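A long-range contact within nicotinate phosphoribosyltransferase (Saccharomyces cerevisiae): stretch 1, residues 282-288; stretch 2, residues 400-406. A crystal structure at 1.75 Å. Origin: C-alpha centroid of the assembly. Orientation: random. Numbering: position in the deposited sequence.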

# COMPACT_ATOMS: atom_id res chain seq x y z
N THR A 282 -2.06 -5.32 12.67
CA THR A 282 -1.66 -6.06 13.87
C THR A 282 -0.46 -6.98 13.74
O THR A 282 0.08 -7.43 14.76
N ASP A 283 -0.07 -7.32 12.49
CA ASP A 283 0.86 -8.44 12.25
C ASP A 283 2.35 -8.07 12.12
O ASP A 283 3.21 -8.96 12.02
N THR A 284 2.66 -6.79 12.20
CA THR A 284 4.04 -6.32 11.91
C THR A 284 5.08 -7.08 12.76
O THR A 284 6.13 -7.54 12.22
N PHE A 285 4.83 -7.16 14.06
CA PHE A 285 5.67 -7.92 15.00
C PHE A 285 4.88 -9.11 15.57
O PHE A 285 5.13 -9.53 16.67
N GLY A 286 3.94 -9.57 14.77
CA GLY A 286 3.07 -10.70 15.10
C GLY A 286 1.83 -10.21 15.82
O GLY A 286 1.90 -9.35 16.68
N THR A 287 0.69 -10.72 15.42
CA THR A 287 -0.57 -10.29 16.02
C THR A 287 -0.68 -10.49 17.56
O THR A 287 -1.24 -9.64 18.26
N ASP A 288 -0.09 -11.55 18.10
CA ASP A 288 -0.05 -11.75 19.55
C ASP A 288 0.56 -10.58 20.36
O ASP A 288 0.03 -10.20 21.44
N ALA A 400 15.54 -2.11 10.09
CA ALA A 400 14.07 -2.13 10.14
C ALA A 400 13.65 -3.56 9.76
O ALA A 400 14.17 -4.12 8.80
N ILE A 401 12.71 -4.14 10.52
CA ILE A 401 12.30 -5.54 10.28
C ILE A 401 10.81 -5.72 10.41
O ILE A 401 10.13 -4.90 11.02
N LYS A 402 10.33 -6.83 9.84
CA LYS A 402 8.95 -7.24 9.94
C LYS A 402 8.90 -8.73 10.23
O LYS A 402 9.60 -9.54 9.57
N ILE A 403 8.07 -9.11 11.20
CA ILE A 403 7.95 -10.50 11.58
C ILE A 403 6.82 -11.11 10.76
O ILE A 403 7.00 -12.17 10.14
N SER A 404 5.67 -10.43 10.72
CA SER A 404 4.43 -10.90 10.07
C SER A 404 3.83 -12.04 10.88
O SER A 404 4.37 -12.45 11.88
N ASP A 405 2.65 -12.51 10.44
CA ASP A 405 1.96 -13.66 11.06
C ASP A 405 2.30 -14.99 10.34
O ASP A 405 1.91 -16.06 10.81
N ASN A 406 3.03 -14.91 9.24
CA ASN A 406 3.61 -16.11 8.58
C ASN A 406 4.98 -16.22 9.24
O ASN A 406 5.95 -15.64 8.76

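The strongest polar link is the carboxylate of Asp405, which reaches the start of the helix at Thr287 with both oxygens. Thr287 OG1 donates to Asp405 OD2 at 2.6 Å, and Thr287 N donates to Asp405 OD1 at 2.8 Å with an N-H...O angle of 172°, close to linear. Asp405 (chi1 -84°, m) starts sideways from its backbone, but its end comes nearer to the other stretch; Thr287, also sideways, is m (-66°), which brings its hydroxyl to the carboxylate. Beside this pair, Asp405 OD1 lies 3.5 Å from Gly286 CA, at the N-cap position, and Asp405 OD2 lies 3.6 Å from Asp283 CB.

A second polar anchor is the carbonyl of Thr284, inside the type I turn from Asp283 to Gly286. Thr284 O accepts from Ile403 N at 2.7 Å (160°) and from Ser404 N at 3.3 Å (167°), so one oxygen serves two consecutive amides. The side chains of Thr284 (m) and Ser404 (chi1 92°, between wells) point away; Ser404 OG instead donates to Ile403 O at 2.7 Å.

Asp283 points toward the other stretch in rotamer p. A water bridges the stretches here, donating to Asp283 OD2 at 2.6 Å and accepting from Lys402 NZ at 3.1 Å. The Lys402 chain (t, t, p, t) also passes Thr284, with CG 3.5 Å from Thr284 O.

The apolar packing centres on Phe285 (chi1 -60°, m). Its CB points away overall, yet the ring end comes nearer: CE1 is 3.3 Å from Ile401 O, which sits at the ring edge near its plane, and 4.2 Å from Ile401 CG1. Ile403 (m, t) points in, placing CD1 4.1 Å from Phe285 CD1 and 3.9 Å from Phe285 CA. Altogether the contact buries 404 Å², summed over both sides.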

# COMPACT_ATOMS: atom_id res chain seq x y z
CB THR A 282 -2.86 -6.91 14.39
OG1 THR A 282 -3.12 -7.97 13.48
CG2 THR A 282 -4.15 -6.08 14.48
CB ASP A 283 0.47 -9.22 11.00
CG ASP A 283 0.58 -8.39 9.71
OD1 ASP A 283 0.04 -7.27 9.68
OD2 ASP A 283 1.18 -8.88 8.71
CB THR A 284 4.15 -4.83 12.14
OG1 THR A 284 3.07 -4.18 11.45
CG2 THR A 284 5.53 -4.30 11.62
CB PHE A 285 6.22 -7.04 16.12
CG PHE A 285 7.05 -5.92 15.61
CD1 PHE A 285 7.97 -6.16 14.58
CD2 PHE A 285 6.89 -4.64 16.08
CE1 PHE A 285 8.70 -5.11 14.02
CE2 PHE A 285 7.63 -3.60 15.55
CZ PHE A 285 8.53 -3.84 14.51
CB THR A 287 -1.73 -10.90 15.24
OG1 THR A 287 -1.73 -10.33 13.92
CG2 THR A 287 -3.04 -10.61 15.93
CB ASP A 288 0.70 -13.05 19.85
CG ASP A 288 -0.06 -14.29 19.43
OD1 ASP A 288 -1.27 -14.21 19.17
OD2 ASP A 288 0.58 -15.37 19.34
CB ALA A 400 13.48 -1.14 9.17
CB ILE A 401 12.96 -6.53 11.27
CG1 ILE A 401 12.55 -6.24 12.74
CG2 ILE A 401 14.47 -6.49 11.11
CD1 ILE A 401 12.52 -7.41 13.63
CB LYS A 402 8.19 -6.95 8.65
CG LYS A 402 6.74 -7.34 8.77
CD LYS A 402 5.89 -6.73 7.69
CE LYS A 402 6.24 -7.26 6.37
NZ LYS A 402 5.03 -7.14 5.50
CB ILE A 403 7.75 -10.68 13.10
CG1 ILE A 403 9.04 -10.30 13.84
CG2 ILE A 403 7.36 -12.13 13.42
CD1 ILE A 403 8.87 -10.13 15.28
CB SER A 404 4.60 -11.33 8.60
OG SER A 404 4.87 -12.71 8.50
CB ASP A 405 0.44 -13.42 11.04
CG ASP A 405 -0.05 -12.58 12.24
OD1 ASP A 405 0.69 -12.41 13.21
OD2 ASP A 405 -1.22 -12.15 12.20
CB ASN A 406 3.70 -15.85 7.08
CG ASN A 406 3.86 -17.12 6.25
OD1 ASN A 406 4.49 -18.08 6.67
ND2 ASN A 406 3.27 -17.11 5.06
O HOH W 1 2.45 -8.62 6.45